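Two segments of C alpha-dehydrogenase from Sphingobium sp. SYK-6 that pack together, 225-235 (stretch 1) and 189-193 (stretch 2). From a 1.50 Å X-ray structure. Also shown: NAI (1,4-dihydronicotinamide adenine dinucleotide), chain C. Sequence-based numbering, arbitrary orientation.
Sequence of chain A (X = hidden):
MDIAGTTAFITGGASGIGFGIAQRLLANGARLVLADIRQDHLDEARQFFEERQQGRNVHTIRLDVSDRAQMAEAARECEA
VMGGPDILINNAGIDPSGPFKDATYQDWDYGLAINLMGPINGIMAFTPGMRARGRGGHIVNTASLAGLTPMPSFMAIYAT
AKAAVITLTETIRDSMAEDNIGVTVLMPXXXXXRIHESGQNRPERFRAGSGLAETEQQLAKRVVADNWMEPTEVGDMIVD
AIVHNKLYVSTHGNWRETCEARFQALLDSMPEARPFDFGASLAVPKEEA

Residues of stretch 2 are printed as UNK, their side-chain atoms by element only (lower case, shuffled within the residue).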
# COMPACT_ATOMS: atom_id res chain seq x y z
N ALA A 225 -19.43 -8.73 -18.88
CA ALA A 225 -19.27 -8.72 -20.34
C ALA A 225 -18.82 -10.08 -20.90
O ALA A 225 -17.97 -10.75 -20.32
CB ALA A 225 -18.30 -7.63 -20.76
N ASP A 226 -19.39 -10.46 -22.04
CA ASP A 226 -19.09 -11.76 -22.65
C ASP A 226 -17.63 -11.91 -23.09
O ASP A 226 -17.12 -13.03 -23.19
CB ASP A 226 -20.01 -12.03 -23.84
CG ASP A 226 -21.42 -12.36 -23.42
OD1 ASP A 226 -21.62 -12.74 -22.24
OD2 ASP A 226 -22.33 -12.25 -24.26
N ASN A 227 -16.95 -10.79 -23.34
CA ASN A 227 -15.58 -10.83 -23.85
C ASN A 227 -14.52 -10.71 -22.76
O ASN A 227 -13.33 -10.61 -23.04
CB ASN A 227 -15.36 -9.72 -24.88
CG ASN A 227 -15.57 -8.33 -24.31
OD1 ASN A 227 -16.17 -8.18 -23.26
ND2 ASN A 227 -15.08 -7.32 -25.01
N TRP A 228 -14.95 -10.70 -21.50
CA TRP A 228 -13.99 -10.77 -20.42
C TRP A 228 -13.45 -12.19 -20.38
O TRP A 228 -14.07 -13.13 -20.86
CB TRP A 228 -14.60 -10.37 -19.08
CG TRP A 228 -14.98 -8.93 -19.01
CD1 TRP A 228 -14.68 -7.96 -19.92
CD2 TRP A 228 -15.75 -8.30 -17.98
NE1 TRP A 228 -15.21 -6.76 -19.51
CE2 TRP A 228 -15.87 -6.94 -18.33
CE3 TRP A 228 -16.35 -8.75 -16.80
CZ2 TRP A 228 -16.57 -6.03 -17.54
CZ3 TRP A 228 -17.05 -7.84 -16.02
CH2 TRP A 228 -17.15 -6.49 -16.39
N MET A 229 -12.27 -12.34 -19.79
CA MET A 229 -11.58 -13.60 -19.81
C MET A 229 -12.23 -14.59 -18.83
O MET A 229 -12.81 -14.19 -17.82
CB MET A 229 -10.10 -13.36 -19.48
CG MET A 229 -9.25 -14.62 -19.42
SD MET A 229 -7.52 -14.21 -19.16
CE MET A 229 -7.06 -13.65 -20.80
N GLU A 230 -12.14 -15.88 -19.14
CA GLU A 230 -12.66 -16.91 -18.26
C GLU A 230 -11.70 -17.15 -17.12
O GLU A 230 -10.49 -17.21 -17.33
CB GLU A 230 -12.81 -18.21 -19.03
CG GLU A 230 -13.94 -18.21 -20.03
CD GLU A 230 -15.30 -18.16 -19.36
OE1 GLU A 230 -15.39 -18.49 -18.15
OE2 GLU A 230 -16.26 -17.78 -20.04
N PRO A 231 -12.22 -17.31 -15.90
CA PRO A 231 -11.34 -17.66 -14.78
C PRO A 231 -10.46 -18.89 -15.02
O PRO A 231 -9.33 -18.88 -14.51
CB PRO A 231 -12.33 -17.88 -13.63
CG PRO A 231 -13.45 -16.97 -13.95
CD PRO A 231 -13.58 -16.95 -15.44
N THR A 232 -10.90 -19.89 -15.76
CA THR A 232 -10.04 -21.07 -15.94
C THR A 232 -8.80 -20.75 -16.79
O THR A 232 -7.75 -21.38 -16.62
CB THR A 232 -10.78 -22.27 -16.52
OG1 THR A 232 -11.49 -21.86 -17.69
CG2 THR A 232 -11.77 -22.84 -15.50
N GLU A 233 -8.92 -19.78 -17.69
CA GLU A 233 -7.75 -19.33 -18.45
C GLU A 233 -6.72 -18.70 -17.52
O GLU A 233 -5.52 -18.97 -17.64
CB GLU A 233 -8.13 -18.35 -19.55
CG GLU A 233 -6.90 -17.96 -20.38
CD GLU A 233 -7.18 -17.20 -21.67
OE1 GLU A 233 -8.36 -16.87 -21.97
OE2 GLU A 233 -6.19 -16.94 -22.39
N VAL A 234 -7.18 -17.91 -16.56
CA VAL A 234 -6.29 -17.34 -15.56
C VAL A 234 -5.70 -18.48 -14.71
O VAL A 234 -4.52 -18.49 -14.35
CB VAL A 234 -7.00 -16.31 -14.67
CG1 VAL A 234 -6.03 -15.70 -13.69
CG2 VAL A 234 -7.64 -15.21 -15.51
N GLY A 235 -6.54 -19.47 -14.39
CA GLY A 235 -6.07 -20.61 -13.61
C GLY A 235 -4.89 -21.30 -14.27
O GLY A 235 -3.93 -21.67 -13.58
N UNK A 189 -6.38 -8.11 -15.91
CA UNK A 189 -7.33 -7.23 -16.56
C UNK A 189 -8.72 -7.78 -16.32
O UNK A 189 -8.95 -8.49 -15.35
N UNK A 190 -9.66 -7.46 -17.20
CA UNK A 190 -11.07 -7.86 -16.97
C UNK A 190 -11.33 -9.36 -17.08
O UNK A 190 -11.19 -9.95 -18.15
c UNK A 190 -9.52 -6.60 -18.38
c UNK A 190 -10.90 -6.06 -18.56
c UNK A 190 -11.84 -7.09 -18.04
N UNK A 191 -11.71 -9.97 -15.95
CA UNK A 191 -12.04 -11.39 -15.87
C UNK A 191 -13.49 -11.53 -15.43
O UNK A 191 -13.94 -10.82 -14.52
c UNK A 191 -9.68 -11.70 -14.94
c UNK A 191 -11.16 -12.13 -14.85
c UNK A 191 -11.33 -13.65 -14.96
c UNK A 191 -9.06 -11.96 -16.27
N UNK A 192 -14.21 -12.45 -16.05
CA UNK A 192 -15.57 -12.76 -15.61
C UNK A 192 -15.56 -13.24 -14.17
O UNK A 192 -14.87 -14.18 -13.83
c UNK A 192 -16.20 -13.85 -16.48
c UNK A 192 -17.26 -14.28 -20.16
n UNK A 192 -17.71 -15.47 -20.93
c UNK A 192 -17.11 -14.60 -18.68
c UNK A 192 -16.41 -13.47 -17.92
N UNK A 193 -16.35 -12.60 -13.33
CA UNK A 193 -16.38 -12.93 -11.91
C UNK A 193 -17.62 -12.34 -11.26
O UNK A 193 -18.49 -11.81 -11.95
o UNK A 193 -15.25 -11.02 -10.92
c UNK A 193 -15.13 -12.42 -11.21
PA NAI C . -15.23 -12.59 -6.98
O1A NAI C . -16.08 -11.71 -6.11
O2A NAI C . -15.95 -13.42 -8.02
O5B NAI C . -14.35 -13.55 -6.10
C5B NAI C . -13.82 -13.09 -4.89
C4B NAI C . -14.26 -13.97 -3.80
O4B NAI C . -13.54 -13.48 -2.62
C3B NAI C . -15.70 -13.97 -3.49
O3B NAI C . -16.25 -15.30 -3.45
C2B NAI C . -15.81 -13.28 -2.23
O2B NAI C . -16.92 -13.70 -1.43
C1B NAI C . -14.51 -13.48 -1.57
N9A NAI C . -14.20 -12.49 -0.58
C8A NAI C . -14.39 -11.12 -0.64
N7A NAI C . -14.02 -10.55 0.51
C5A NAI C . -13.55 -11.52 1.35
C6A NAI C . -13.03 -11.56 2.65
N6A NAI C . -12.97 -10.39 3.41
N1A NAI C . -12.65 -12.74 3.19
C2A NAI C . -12.76 -13.89 2.48
N3A NAI C . -13.26 -13.91 1.23
C4A NAI C . -13.66 -12.76 0.65
O3 NAI C . -14.25 -11.57 -7.70
PN NAI C . -12.84 -11.81 -8.45
O1N NAI C . -12.60 -13.27 -8.81
O2N NAI C . -12.89 -10.88 -9.64
O5D NAI C . -11.77 -11.30 -7.37
C5D NAI C . -10.56 -12.03 -7.10
C4D NAI C . -9.41 -11.08 -7.06
O4D NAI C . -9.14 -10.63 -8.44
C3D NAI C . -9.64 -9.88 -6.27
O3D NAI C . -8.48 -9.64 -5.44
C2D NAI C . -9.81 -8.79 -7.24
O2D NAI C . -9.42 -7.53 -6.68
C1D NAI C . -8.95 -9.17 -8.34
N1N NAI C . -9.16 -8.64 -9.63
C2N NAI C . -10.25 -8.94 -10.41
C3N NAI C . -10.37 -8.40 -11.68
C7N NAI C . -11.54 -8.71 -12.54
O7N NAI C . -11.74 -8.12 -13.63
N7N NAI C . -12.41 -9.80 -12.11
C4N NAI C . -9.39 -7.56 -12.20
C5N NAI C . -8.27 -7.31 -11.43
C6N NAI C . -8.16 -7.86 -10.17
O HOH W 1 -11.02 -9.90 -21.60

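Position 189 carries no side-chain atoms at all and touches nothing on stretch 1, which makes it glycine.

Position 190 has three side-chain carbons that close a ring onto its own backbone N. That closure leaves no amide hydrogen, and its CB sits over one face of the Trp228 indole, 3.5 Å from Trp228 CD1. The residue is proline. An ideal CB on Gly189 would clash with Pro190 CD at 2.5 Å. The Pro190 CB lies 3.6 Å from the centroid of the five-membered ring of Trp228 and 16° off its normal, a CH-pi contact. The carbonyl of Pro190 also faces stretch 1: Met229 N donates to Pro190 O at 3.1 Å, nearly straight at 173°.

Position 191 shows four carbons, forked at CB, with one arm a single carbon and the other two carbons long, and these carbons lie against Met229, Pro231 and Val234. A beta-branched, all-carbon side chain of this size is isoleucine. Although CA-to-CB points away overall, the end of the chain comes nearer: Ile191 CD1 packs 3.7 Å from Met229 CB and 3.6 Å from Val234 CG2, while Ile191 CG2 lies 4.0 Å from Pro231 CD. The fork thus reaches both the extended segment and the start of the helix. Its backbone serves the cofactor, Ile191 N donating to NAI O7N and NAI N7N to Ile191 O, both at 3.0 Å.

Position 192 has four carbons in a row ending in nitrogen, and that nitrogen is 2.9 Å from Glu230 OE2. An unbranched chain with a terminal amine is lysine. With chi2 to chi4 all t, Lys192 stretches out along the loop, its CE 3.5 Å from Trp228 O and 3.3 Å from Asp226 O, before NZ forms its salt bridge with Glu230. The m rotamers at chi1 and chi2 of Glu230 help bring that carboxylate nearer, though its CB points away.

Position 193 holds one carbon and then one oxygen, and makes no contact with stretch 1; it is serine. Ser193 OG instead donates to NAI O2N at 2.7 Å.

The contact rests on a single beta bridge between Met229 and Ile191, whose CA atoms are 4.5 Å apart. Met229 is the centre of the pairing: its N donates to Pro190 O, and Met229 O receives Lys192 N at 2.8 Å and 161°. Because those bonds use the backbones of the residues flanking Ile191, the N and O of Ile191 remain free to hold the nicotinamide amide. Side chains then secure the short pairing, with proline on the tryptophan face, isoleucine among Met229, Pro231 and Val234, and lysine spanning the loop to its acid. The rule for a designer is economical: a short strand-like segment can pair with a partner through the residues flanking its central one, and leave that residue's backbone to a ligand.

Stretch 2 189-193: GPIKS
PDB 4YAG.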